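Prolyl-tRNA synthetase (PDB 6UYH) probably attaches proline to its cognate tRNA at the expense of ATP, by way of a prolyl-adenylate, and binds halofuginone in its active site. Local coordinates at residues 145-150 against 162-167; 100-105 against 114-119; 439-444 against 502-507. All blocks are in the same frame, centred on the assembly; numbering follows the deposited sequence. Where two conformers were deposited one is given.

Contact 1: 145-150 against 162-167; sequences WTNVVR and SREFYW. With ANP (phosphoaminophosphonic acid-adenylate ester), chain C; HFG (7-bromo-6-chloro-3-{3-[(2R,3S)-3-hydroxypiperidin-2-yl]-2-oxopropyl}quinazolin-4(3H)-one), chain D.
V148 and F165 face each other in an antiparallel strand pair that forms part of the active-site floor, and the sequence and geometry match motif 2 of class II aminoacyl-tRNA synthetases: strand 140-149, a loop, and strand 164-174. Main-chain bonds tie T146 to W167 and V148 to F165 in both directions, and R150 N to the carbonyl of R163. The side chains of T146, V148, F165 and W167 share the ligand-facing side. In one of its two conformers V148 sets CB over one face of the F165 ring and CG2 over the five-membered ring of W167, CH-pi contacts that hold for that conformer alone. With CG between its backbone N and carbonyl carbon (chi1 60°), F165 holds its ring between V148 and the adenine, CD2 lying 3.4 Å from C6 of the nucleotide. At the purine edge, S162 works through its backbone alone, its N donating to N1 and its O accepting from N6 at 3.0 Å, a pattern that reads adenine. The other side of the sheet points to the dimer interface. There N147 ND2 donates to E164 OE2 on the anti side at 2.9 Å, a nearly straight bond of 169°, while N147 OD1 bonds to R117 and E164 OE1 to the backbone of L78 of the second subunit. R150 reaches both ligands. Its guanidinium has halofuginone N1 over the centre of one face and F165 CZ over the opposite face, nearer the rim, the phenyl and guanidinium planes standing 88° apart. At its edge, NH1 and NH2 share one acceptor, the alpha-phosphate oxygen O2A, at 2.9 and 2.8 Å respectively.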
loop_
_atom_site.group_PDB
_atom_site.type_symbol
_atom_site.label_atom_id
_atom_site.label_comp_id
_atom_site.label_asym_id
_atom_site.label_seq_id
_atom_site.Cartn_x
_atom_site.Cartn_y
_atom_site.Cartn_z
ATOM N N TRP A 145 4.987 2.737 3.336
ATOM C CA TRP A 145 5.085 1.773 2.245
ATOM C C TRP A 145 4.738 2.511 0.956
ATOM O O TRP A 145 3.588 2.926 0.773
ATOM C CB TRP A 145 4.122 0.603 2.475
ATOM C CG TRP A 145 4.410 -0.166 3.715
ATOM C CD1 TRP A 145 3.877 0.036 4.958
ATOM C CD2 TRP A 145 5.295 -1.279 3.831
ATOM N NE1 TRP A 145 4.387 -0.882 5.845
ATOM C CE2 TRP A 145 5.273 -1.691 5.181
ATOM C CE3 TRP A 145 6.128 -1.950 2.931
ATOM C CZ2 TRP A 145 6.039 -2.756 5.650
ATOM C CZ3 TRP A 145 6.878 -3.004 3.387
ATOM C CH2 TRP A 145 6.838 -3.398 4.741
ATOM N N THR A 146 5.726 2.700 0.075
ATOM C CA THR A 146 5.570 3.603 -1.059
ATOM C C THR A 146 6.286 3.056 -2.283
ATOM O O THR A 146 7.130 2.151 -2.197
ATOM C CB THR A 146 6.143 5.012 -0.786
ATOM O OG1 THR A 146 7.573 4.935 -0.733
ATOM C CG2 THR A 146 5.669 5.582 0.515
ATOM N N ASN A 147 5.982 3.664 -3.432
ATOM C CA ASN A 147 6.806 3.485 -4.623
ATOM C C ASN A 147 7.909 4.541 -4.685
ATOM O O ASN A 147 7.789 5.630 -4.135
ATOM C CB ASN A 147 5.954 3.497 -5.905
ATOM C CG ASN A 147 5.115 4.744 -6.063
ATOM O OD1 ASN A 147 4.858 5.475 -5.115
ATOM N ND2 ASN A 147 4.656 4.974 -7.285
ATOM N N VAL A 148 8.997 4.185 -5.360
ATOM C CA VAL A 148 10.203 4.997 -5.451
ATOM C C VAL A 148 10.638 5.003 -6.907
ATOM O O VAL A 148 10.498 3.990 -7.599
ATOM C CB VAL A 148 11.332 4.426 -4.562
ATOM C CG1 VAL A 148 12.424 5.450 -4.372
ATOM C CG2 VAL A 148 10.777 3.954 -3.219
ATOM N N VAL A 149 11.174 6.130 -7.377
ATOM C CA VAL A 149 11.621 6.265 -8.764
ATOM C C VAL A 149 13.072 6.711 -8.778
ATOM O O VAL A 149 13.412 7.751 -8.205
ATOM C CB VAL A 149 10.757 7.256 -9.561
ATOM C CG1 VAL A 149 11.336 7.457 -10.968
ATOM C CG2 VAL A 149 9.302 6.767 -9.628
ATOM N N ARG A 150 13.922 5.941 -9.452
ATOM C CA ARG A 150 15.303 6.342 -9.699
ATOM C C ARG A 150 15.657 5.974 -11.130
ATOM O O ARG A 150 15.492 4.818 -11.533
ATOM C CB ARG A 150 16.280 5.653 -8.733
ATOM C CG ARG A 150 16.034 5.979 -7.271
ATOM C CD ARG A 150 16.849 5.098 -6.343
ATOM N NE ARG A 150 16.559 5.422 -4.948
ATOM C CZ ARG A 150 17.178 4.877 -3.905
ATOM N NH1 ARG A 150 18.128 3.967 -4.096
ATOM N NH2 ARG A 150 16.837 5.236 -2.671
ATOM N N SER A 162 15.110 -1.993 -10.339
ATOM C CA SER A 162 14.088 -1.479 -11.241
ATOM C C SER A 162 14.009 0.036 -11.102
ATOM O O SER A 162 14.418 0.604 -10.085
ATOM C CB SER A 162 12.726 -2.154 -10.987
ATOM O OG SER A 162 12.272 -2.019 -9.646
ATOM N N ARG A 163 13.526 0.703 -12.156
ATOM C CA ARG A 163 13.478 2.169 -12.130
ATOM C C ARG A 163 12.327 2.691 -11.286
ATOM O O ARG A 163 12.435 3.776 -10.695
ATOM C CB ARG A 163 13.411 2.727 -13.552
ATOM C CG ARG A 163 14.768 2.629 -14.251
ATOM C CD ARG A 163 14.737 3.276 -15.616
ATOM N NE ARG A 163 16.074 3.653 -16.057
ATOM C CZ ARG A 163 16.337 4.165 -17.253
ATOM N NH1 ARG A 163 15.352 4.343 -18.122
ATOM N NH2 ARG A 163 17.581 4.491 -17.582
ATOM N N GLU A 164 11.216 1.964 -11.238
ATOM C CA GLU A 164 10.234 2.102 -10.172
ATOM C C GLU A 164 10.341 0.858 -9.307
ATOM O O GLU A 164 10.381 -0.257 -9.836
ATOM C CB GLU A 164 8.799 2.242 -10.703
ATOM C CG GLU A 164 7.793 2.435 -9.560
ATOM C CD GLU A 164 6.337 2.523 -10.020
ATOM O OE1 GLU A 164 6.035 2.188 -11.180
ATOM O OE2 GLU A 164 5.497 2.947 -9.204
ATOM N N PHE A 165 10.435 1.046 -7.992
ATOM C CA PHE A 165 10.395 -0.084 -7.074
ATOM C C PHE A 165 9.536 0.286 -5.880
ATOM O O PHE A 165 9.099 1.427 -5.732
ATOM C CB PHE A 165 11.819 -0.551 -6.664
ATOM C CG PHE A 165 12.671 0.487 -5.970
ATOM C CD1 PHE A 165 12.753 0.514 -4.582
ATOM C CD2 PHE A 165 13.450 1.375 -6.701
ATOM C CE1 PHE A 165 13.571 1.422 -3.929
ATOM C CE2 PHE A 165 14.281 2.300 -6.051
ATOM C CZ PHE A 165 14.331 2.319 -4.663
ATOM N N TYR A 166 9.257 -0.705 -5.045
ATOM C CA TYR A 166 8.397 -0.533 -3.879
ATOM C C TYR A 166 9.214 -0.852 -2.639
ATOM O O TYR A 166 10.045 -1.765 -2.657
ATOM C CB TYR A 166 7.152 -1.436 -3.985
ATOM C CG TYR A 166 6.497 -1.228 -5.326
ATOM C CD1 TYR A 166 5.649 -0.159 -5.531
ATOM C CD2 TYR A 166 6.791 -2.054 -6.414
ATOM C CE1 TYR A 166 5.069 0.080 -6.776
ATOM C CE2 TYR A 166 6.212 -1.823 -7.674
ATOM C CZ TYR A 166 5.367 -0.747 -7.844
ATOM O OH TYR A 166 4.781 -0.505 -9.074
ATOM N N TRP A 167 9.005 -0.086 -1.572
ATOM C CA TRP A 167 9.767 -0.325 -0.351
ATOM C C TRP A 167 8.940 0.117 0.845
ATOM O O TRP A 167 7.821 0.617 0.703
ATOM C CB TRP A 167 11.134 0.372 -0.393
ATOM C CG TRP A 167 11.187 1.890 -0.204
ATOM C CD1 TRP A 167 10.143 2.765 -0.000
ATOM C CD2 TRP A 167 12.374 2.688 -0.228
ATOM N NE1 TRP A 167 10.629 4.056 0.118
ATOM C CE2 TRP A 167 11.992 4.030 -0.016
ATOM C CE3 TRP A 167 13.734 2.390 -0.396
ATOM C CZ2 TRP A 167 12.919 5.073 0.019
ATOM C CZ3 TRP A 167 14.653 3.423 -0.361
ATOM C CH2 TRP A 167 14.239 4.748 -0.159
HETATM P PG ANP C . 22.343 0.058 -4.624
HETATM O O1G ANP C . 23.788 -0.075 -4.747
HETATM O O2G ANP C . 21.842 1.069 -5.740
HETATM O O3G ANP C . 21.744 -1.389 -4.819
HETATM P PB ANP C . 21.345 2.079 -2.650
HETATM O O1B ANP C . 22.302 2.775 -1.803
HETATM O O2B ANP C . 21.009 2.965 -3.889
HETATM N N3B ANP C . 21.885 0.606 -3.145
HETATM P PA ANP C . 19.209 2.560 -0.758
HETATM O O1A ANP C . 19.945 2.634 0.521
HETATM O O2A ANP C . 18.901 3.927 -1.273
HETATM O O3A ANP C . 20.027 1.792 -1.883
HETATM O "O5'" ANP C . 17.832 1.726 -0.724
HETATM C "C5'" ANP C . 17.340 0.873 0.335
HETATM C "C4'" ANP C . 17.277 -0.528 -0.215
HETATM O "O4'" ANP C . 16.441 -0.554 -1.393
HETATM C "C3'" ANP C . 18.626 -1.046 -0.688
HETATM O "O3'" ANP C . 19.355 -1.609 0.397
HETATM C "C2'" ANP C . 18.236 -2.098 -1.728
HETATM O "O2'" ANP C . 18.069 -3.367 -1.111
HETATM C "C1'" ANP C . 16.916 -1.539 -2.297
HETATM N N9 ANP C . 17.056 -0.926 -3.611
HETATM C C8 ANP C . 17.890 0.104 -3.962
HETATM N N7 ANP C . 17.804 0.461 -5.220
HETATM C C5 ANP C . 16.840 -0.395 -5.738
HETATM C C6 ANP C . 16.289 -0.533 -7.024
HETATM N N6 ANP C . 16.597 0.254 -8.057
HETATM N N1 ANP C . 15.373 -1.510 -7.209
HETATM C C2 ANP C . 15.020 -2.269 -6.167
HETATM N N3 ANP C . 15.457 -2.218 -4.907
HETATM C C4 ANP C . 16.375 -1.257 -4.758
HETATM O "O4'" HFG D . 17.819 6.553 -0.017
HETATM C C21 HFG D . 18.902 6.600 0.529
HETATM C "C3'" HFG D . 19.040 6.562 2.033
HETATM C "C2'" HFG D . 17.903 5.864 2.791
HETATM N "N1'" HFG D . 16.630 6.590 2.690
HETATM C "C6'" HFG D . 15.591 5.995 3.540
HETATM C "C5'" HFG D . 15.323 4.558 3.181
HETATM C "C4'" HFG D . 16.624 3.749 3.201
HETATM C C39 HFG D . 17.689 4.415 2.350
HETATM O "O7'" HFG D . 18.915 3.685 2.457
HETATM C "C1'" HFG D . 20.199 6.723 -0.284
HETATM N N3 HFG D . 19.960 7.277 -1.615
HETATM C C4 HFG D . 19.588 8.612 -1.702
HETATM O O11 HFG D . 19.509 9.312 -0.709
HETATM C C10 HFG D . 19.269 9.050 -3.068
HETATM C C5 HFG D . 18.894 10.370 -3.312
HETATM C C2 HFG D . 20.025 6.470 -2.718
HETATM N N1 HFG D . 19.739 6.808 -3.924
HETATM C C9 HFG D . 19.331 8.129 -4.117
HETATM C C8 HFG D . 18.959 8.521 -5.403
HETATM C C7 HFG D . 18.561 9.830 -5.621
HETATM BR BR1 HFG D . 17.963 10.298 -7.355
HETATM C C6 HFG D . 18.559 10.751 -4.596
HETATM CL CL1 HFG D . 18.189 12.424 -4.893
#

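Contact 2: 100-105 against 114-119; sequences AWVTKS and IALRPT. With HFG (7-bromo-6-chloro-3-{3-[(2R,3S)-3-hydroxypiperidin-2-yl]-2-oxopropyl}quinazolin-4(3H)-one), chain D.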
loop_
_atom_site.group_PDB
_atom_site.type_symbol
_atom_site.label_atom_id
_atom_site.label_comp_id
_atom_site.label_asym_id
_atom_site.label_seq_id
_atom_site.Cartn_x
_atom_site.Cartn_y
_atom_site.Cartn_z
ATOM N N ALA A 100 14.017 11.839 -11.650
ATOM C CA ALA A 100 13.025 11.998 -12.707
ATOM C C ALA A 100 12.227 13.278 -12.473
ATOM O O ALA A 100 11.762 13.518 -11.356
ATOM C CB ALA A 100 12.084 10.788 -12.743
ATOM N N TRP A 101 12.079 14.095 -13.521
ATOM C CA TRP A 101 11.468 15.416 -13.408
ATOM C C TRP A 101 10.161 15.500 -14.180
ATOM O O TRP A 101 10.121 15.216 -15.381
ATOM C CB TRP A 101 12.415 16.501 -13.916
ATOM C CG TRP A 101 13.554 16.718 -12.986
ATOM C CD1 TRP A 101 14.797 16.161 -13.063
ATOM C CD2 TRP A 101 13.551 17.539 -11.815
ATOM N NE1 TRP A 101 15.572 16.592 -12.015
ATOM C CE2 TRP A 101 14.830 17.438 -11.232
ATOM C CE3 TRP A 101 12.591 18.363 -11.210
ATOM C CZ2 TRP A 101 15.181 18.125 -10.073
ATOM C CZ3 TRP A 101 12.940 19.043 -10.049
ATOM C CH2 TRP A 101 14.229 18.918 -9.496
ATOM N N VAL A 102 9.112 15.951 -13.498
ATOM C CA VAL A 102 7.856 16.317 -14.144
ATOM C C VAL A 102 7.995 17.749 -14.635
ATOM O O VAL A 102 8.282 18.654 -13.846
ATOM C CB VAL A 102 6.672 16.186 -13.173
ATOM C CG1 VAL A 102 5.387 16.680 -13.837
ATOM C CG2 VAL A 102 6.534 14.756 -12.691
ATOM N N THR A 103 7.816 17.965 -15.938
ATOM C CA THR A 103 7.999 19.302 -16.483
ATOM C C THR A 103 6.831 19.806 -17.311
ATOM O O THR A 103 6.879 20.946 -17.782
ATOM C CB THR A 103 9.268 19.374 -17.350
ATOM O OG1 THR A 103 9.012 18.750 -18.613
ATOM C CG2 THR A 103 10.439 18.676 -16.661
ATOM N N LYS A 104 5.797 19.004 -17.521
ATOM C CA LYS A 104 4.690 19.421 -18.365
ATOM C C LYS A 104 3.389 18.875 -17.795
ATOM O O LYS A 104 3.356 17.805 -17.184
ATOM C CB LYS A 104 4.849 18.939 -19.824
ATOM C CG LYS A 104 6.103 19.425 -20.534
ATOM C CD LYS A 104 6.096 19.071 -22.017
ATOM C CE LYS A 104 5.073 19.891 -22.776
ATOM N NZ LYS A 104 5.343 19.893 -24.240
ATOM N N SER A 105 2.317 19.630 -18.007
ATOM C CA SER A 105 0.960 19.150 -17.802
ATOM C C SER A 105 0.221 19.363 -19.113
ATOM O O SER A 105 0.291 20.452 -19.692
ATOM C CB SER A 105 0.257 19.885 -16.653
ATOM O OG SER A 105 0.042 21.246 -16.981
ATOM N N ILE A 114 8.891 19.702 -10.913
ATOM C CA ILE A 114 8.966 19.015 -9.630
ATOM C C ILE A 114 9.471 17.605 -9.889
ATOM O O ILE A 114 9.312 17.063 -10.987
ATOM C CB ILE A 114 7.610 18.993 -8.900
ATOM C CG1 ILE A 114 6.542 18.386 -9.803
ATOM C CG2 ILE A 114 7.212 20.406 -8.438
ATOM C CD1 ILE A 114 5.184 18.329 -9.156
ATOM N N ALA A 115 10.083 17.013 -8.872
ATOM C CA ALA A 115 10.720 15.713 -9.019
ATOM C C ALA A 115 9.894 14.603 -8.379
ATOM O O ALA A 115 9.037 14.837 -7.522
ATOM C CB ALA A 115 12.132 15.744 -8.420
ATOM N N LEU A 116 10.153 13.377 -8.829
ATOM C CA LEU A 116 9.557 12.193 -8.229
ATOM C C LEU A 116 10.464 11.661 -7.127
ATOM O O LEU A 116 11.689 11.607 -7.286
ATOM C CB LEU A 116 9.324 11.106 -9.277
ATOM C CG LEU A 116 8.548 11.530 -10.523
ATOM C CD1 LEU A 116 8.448 10.363 -11.476
ATOM C CD2 LEU A 116 7.155 12.067 -10.157
ATOM N N ARG A 117 9.845 11.282 -6.012
ATOM C CA ARG A 117 10.422 10.696 -4.809
ATOM C C ARG A 117 11.496 9.662 -5.125
ATOM O O ARG A 117 11.173 8.586 -5.644
ATOM C CB ARG A 117 9.290 10.038 -3.995
ATOM C CG ARG A 117 9.728 9.204 -2.800
ATOM C CD ARG A 117 8.504 8.816 -1.967
ATOM N NE ARG A 117 7.491 8.140 -2.772
ATOM C CZ ARG A 117 6.180 8.233 -2.576
ATOM N NH1 ARG A 117 5.687 8.990 -1.605
ATOM N NH2 ARG A 117 5.349 7.569 -3.363
ATOM N N PRO A 118 12.772 9.938 -4.820
ATOM C CA PRO A 118 13.810 8.897 -4.925
ATOM C C PRO A 118 14.123 8.266 -3.577
ATOM O O PRO A 118 14.850 7.272 -3.481
ATOM C CB PRO A 118 15.012 9.677 -5.457
ATOM C CG PRO A 118 14.859 11.025 -4.798
ATOM C CD PRO A 118 13.365 11.282 -4.668
ATOM N N THR A 119 13.585 8.904 -2.537
ATOM C CA THR A 119 13.701 8.623 -1.107
ATOM C C THR A 119 13.112 9.863 -0.437
ATOM O O THR A 119 12.999 10.904 -1.098
ATOM C CB THR A 119 15.146 8.342 -0.657
ATOM O OG1 THR A 119 15.140 8.050 0.748
ATOM C CG2 THR A 119 16.051 9.550 -0.913
HETATM O "O4'" HFG D . 17.819 6.553 -0.017
HETATM C C21 HFG D . 18.902 6.600 0.529
HETATM C "C3'" HFG D . 19.040 6.562 2.033
HETATM C "C2'" HFG D . 17.903 5.864 2.791
HETATM N "N1'" HFG D . 16.630 6.590 2.690
HETATM C "C6'" HFG D . 15.591 5.995 3.540
HETATM C "C5'" HFG D . 15.323 4.558 3.181
HETATM C "C4'" HFG D . 16.624 3.749 3.201
HETATM C C39 HFG D . 17.689 4.415 2.350
HETATM O "O7'" HFG D . 18.915 3.685 2.457
HETATM C "C1'" HFG D . 20.199 6.723 -0.284
HETATM N N3 HFG D . 19.960 7.277 -1.615
HETATM C C4 HFG D . 19.588 8.612 -1.702
HETATM O O11 HFG D . 19.509 9.312 -0.709
HETATM C C10 HFG D . 19.269 9.050 -3.068
HETATM C C5 HFG D . 18.894 10.370 -3.312
HETATM C C2 HFG D . 20.025 6.470 -2.718
HETATM N N1 HFG D . 19.739 6.808 -3.924
HETATM C C9 HFG D . 19.331 8.129 -4.117
HETATM C C8 HFG D . 18.959 8.521 -5.403
HETATM C C7 HFG D . 18.561 9.830 -5.621
HETATM BR BR1 HFG D . 17.963 10.298 -7.355
HETATM C C6 HFG D . 18.559 10.751 -4.596
HETATM CL CL1 HFG D . 18.189 12.424 -4.893
HETATM O O HOH W 1 13.334 10.510 -9.150
#
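W101, with CG anti to its carbonyl carbon (chi1 -72°), meets A115 across a beta hairpin, and V102, with CG1 anti to its backbone N (chi1 175°), meets L116 through its other branch, CG2; strand alternation sends the two neighbours to opposite faces. On one face the six-membered ring of W101 lies over A115, whose CB stands 3.8 Å from the ring centre, only 11° off the normal; this is a CH-pi contact to a methyl, with the backbone of I114 close to CE3. On the other face V102 CG2 meets L116 CD2 at 3.7 Å, the two side chains crossing at about a right angle, and V102 CB rests against I114 CG1. The backbones pair as antiparallel strands: V102 and I114 exchange bonds, the shorter from V102 N to I114 O at 2.8 Å, and L116 N donates to A100 O. Where the strands part, a water continues the pairing, accepting from A100 N and donating to L116 O at 2.7 Å. Past L116 the chain leaves the hairpin for the halofuginone pocket. P118 CB packs 3.6 Å from C7 of the halogenated ring, and P118 O accepts a bond from R150 NE. T119 OG1 takes a bond from the piperidine N1' at 2.9 Å and is also bonded to E121, consistent with the inhibitor's piperidine occupying the proline site. Strand 108-116 is central in a three-stranded antiparallel sheet, flanked by 100-105 and by 79-81. F79 of strand 79-81 touches V102, I114 and L116, while strand 100-105 pairs antiparallel with a strand of the second subunit, so that the sheet runs on across the dimer.

Contact 3: 439-444 against 502-507; sequences PWHESK and KPNCWA
W440 O is gripped by two successive backbone amides, N504 N at 3.0 Å and C505 N in a weak bond at 3.4 Å. The two residues facing W440 make a classic beta bulge at the start of strand 505-512, where it runs antiparallel to strand 435-440 in the C-terminal domain. W440 N returns a bond to C505 O. Beyond the bulge a side chain takes over the pairing: H441 ND1 donates to K502 O at 2.7 Å. The acceptor lies in the imidazole plane, yet the donor sits well above the plane of the carbonyl, 44° out of it. The amide of N504 lies almost parallel to the same ring, 11° apart, and its OD1 accepts from a water that in turn accepts from E442 N. The two prolines pack together, P439 CB 3.7 Å from P503 CB, while P439 CD meets W506 CZ3. W506 NE1 donates to the carbonyl of P486. A chi1 of 180° sets CG of W440 anti to its backbone N; its indole packs on A446, E447 and I450 of helix 444-457. C505 SG comes to the indole edge, 3.7 Å from CD1, a sulfur-aromatic contact, and A507 CB sits over a face of the five-membered ring, 3.5 Å from CG.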
loop_
_atom_site.group_PDB
_atom_site.type_symbol
_atom_site.label_atom_id
_atom_site.label_comp_id
_atom_site.label_asym_id
_atom_site.label_seq_id
_atom_site.Cartn_x
_atom_site.Cartn_y
_atom_site.Cartn_z
ATOM N N PRO A 439 42.026 -8.862 5.026
ATOM C CA PRO A 439 42.496 -7.896 6.022
ATOM C C PRO A 439 42.170 -6.496 5.537
ATOM O O PRO A 439 42.314 -6.186 4.354
ATOM C CB PRO A 439 44.014 -8.131 6.083
ATOM C CG PRO A 439 44.319 -9.210 5.134
ATOM C CD PRO A 439 43.127 -9.524 4.306
ATOM N N TRP A 440 41.707 -5.651 6.451
ATOM C CA TRP A 440 41.136 -4.381 6.039
ATOM C C TRP A 440 41.580 -3.274 6.979
ATOM O O TRP A 440 41.575 -3.459 8.195
ATOM C CB TRP A 440 39.606 -4.484 6.016
ATOM C CG TRP A 440 38.907 -3.232 5.611
ATOM C CD1 TRP A 440 38.031 -2.508 6.362
ATOM C CD2 TRP A 440 39.030 -2.542 4.361
ATOM N NE1 TRP A 440 37.596 -1.412 5.655
ATOM C CE2 TRP A 440 38.185 -1.415 4.422
ATOM C CE3 TRP A 440 39.756 -2.774 3.193
ATOM C CZ2 TRP A 440 38.060 -0.512 3.362
ATOM C CZ3 TRP A 440 39.636 -1.871 2.141
ATOM C CH2 TRP A 440 38.795 -0.760 2.234
ATOM N N HIS A 441 41.996 -2.143 6.412
ATOM C CA HIS A 441 42.058 -0.882 7.140
ATOM C C HIS A 441 41.256 0.123 6.335
ATOM O O HIS A 441 41.536 0.330 5.150
ATOM C CB HIS A 441 43.495 -0.395 7.346
ATOM C CG HIS A 441 43.590 0.789 8.255
ATOM N ND1 HIS A 441 44.324 0.775 9.422
ATOM C CD2 HIS A 441 43.028 2.021 8.180
ATOM C CE1 HIS A 441 44.217 1.948 10.023
ATOM N NE2 HIS A 441 43.431 2.720 9.291
ATOM N N GLU A 442 40.270 0.747 6.975
ATOM C CA GLU A 442 39.310 1.583 6.260
ATOM C C GLU A 442 40.004 2.688 5.474
ATOM O O GLU A 442 40.855 3.414 6.003
ATOM C CB GLU A 442 38.310 2.191 7.246
ATOM C CG GLU A 442 37.372 3.217 6.611
ATOM C CD GLU A 442 36.519 2.625 5.488
ATOM O OE1 GLU A 442 35.965 1.521 5.672
ATOM O OE2 GLU A 442 36.416 3.266 4.421
ATOM N N SER A 443 39.626 2.812 4.200
ATOM C CA SER A 443 40.206 3.782 3.283
ATOM C C SER A 443 39.432 3.780 1.972
ATOM O O SER A 443 39.313 2.732 1.333
ATOM C CB SER A 443 41.676 3.456 3.023
ATOM O OG SER A 443 42.172 4.153 1.898
ATOM N N LYS A 444 38.901 4.937 1.561
ATOM C CA LYS A 444 38.263 5.015 0.248
ATOM C C LYS A 444 39.250 4.671 -0.863
ATOM O O LYS A 444 38.898 3.986 -1.833
ATOM C CB LYS A 444 37.678 6.413 0.023
ATOM C CG LYS A 444 36.469 6.736 0.884
ATOM C CD LYS A 444 35.992 8.165 0.644
ATOM C CE LYS A 444 34.691 8.448 1.381
ATOM N NZ LYS A 444 34.251 9.866 1.226
ATOM N N LYS A 502 47.823 -0.215 9.122
ATOM C CA LYS A 502 47.844 -1.631 9.468
ATOM C C LYS A 502 46.427 -2.183 9.471
ATOM O O LYS A 502 45.522 -1.547 10.028
ATOM C CB LYS A 502 48.489 -1.805 10.841
ATOM C CG LYS A 502 48.639 -3.235 11.330
ATOM C CD LYS A 502 49.316 -3.217 12.727
ATOM C CE LYS A 502 49.839 -4.583 13.134
ATOM N NZ LYS A 502 48.742 -5.590 13.237
ATOM N N PRO A 503 46.184 -3.344 8.869
ATOM C CA PRO A 503 44.838 -3.932 8.946
ATOM C C PRO A 503 44.413 -4.144 10.397
ATOM O O PRO A 503 45.201 -4.603 11.231
ATOM C CB PRO A 503 44.993 -5.259 8.192
ATOM C CG PRO A 503 46.117 -4.996 7.209
ATOM C CD PRO A 503 47.083 -4.106 7.979
ATOM N N ASN A 504 43.160 -3.773 10.711
ATOM C CA ASN A 504 42.654 -3.927 12.070
ATOM C C ASN A 504 41.267 -4.550 12.129
ATOM O O ASN A 504 40.640 -4.539 13.194
ATOM C CB ASN A 504 42.668 -2.588 12.838
ATOM C CG ASN A 504 41.862 -1.485 12.168
ATOM O OD1 ASN A 504 41.131 -1.706 11.198
ATOM N ND2 ASN A 504 41.996 -0.269 12.709
ATOM N N CYS A 505 40.782 -5.106 11.027
ATOM C CA CYS A 505 39.557 -5.901 11.014
ATOM C C CYS A 505 39.538 -6.682 9.711
ATOM O O CYS A 505 40.449 -6.562 8.881
ATOM C CB CYS A 505 38.307 -5.018 11.154
ATOM S SG CYS A 505 38.086 -3.886 9.780
ATOM N N TRP A 506 38.491 -7.490 9.537
ATOM C CA TRP A 506 38.258 -8.224 8.306
ATOM C C TRP A 506 37.068 -7.627 7.581
ATOM O O TRP A 506 36.049 -7.321 8.208
ATOM C CB TRP A 506 37.980 -9.703 8.591
ATOM C CG TRP A 506 39.158 -10.456 9.132
ATOM C CD1 TRP A 506 39.476 -10.637 10.444
ATOM C CD2 TRP A 506 40.148 -11.163 8.372
ATOM N NE1 TRP A 506 40.613 -11.410 10.552
ATOM C CE2 TRP A 506 41.045 -11.744 9.294
ATOM C CE3 TRP A 506 40.367 -11.357 7.000
ATOM C CZ2 TRP A 506 42.149 -12.505 8.890
ATOM C CZ3 TRP A 506 41.462 -12.115 6.598
ATOM C CH2 TRP A 506 42.340 -12.677 7.545
ATOM N N ALA A 507 37.206 -7.446 6.273
ATOM C CA ALA A 507 36.113 -6.972 5.434
ATOM C C ALA A 507 35.715 -8.030 4.412
ATOM O O ALA A 507 36.558 -8.761 3.877
ATOM C CB ALA A 507 36.493 -5.670 4.713
HETATM O O HOH W 2 39.728 0.203 9.804
#

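The three contacts show how one form of pairing, antiparallel strands, serves different places. Contacts 1 and 2 are buried, lie in the class II core about 13 Å apart between centres, and touch each other; both reach halofuginone and the second subunit. Their chemistry still divides: contact 1 mixes aromatic faces with charged and amide groups for nucleotide and inhibitor, whereas contact 2 is mainly apolar within its strands and meets halofuginone through the loop end of 114-119. Contact 3 is partly buried, in the C-terminal domain about 34 Å from contact 1 between centres, touches no ligand or other chain of the assembly, and relies on a bulge, prolines and a histidine.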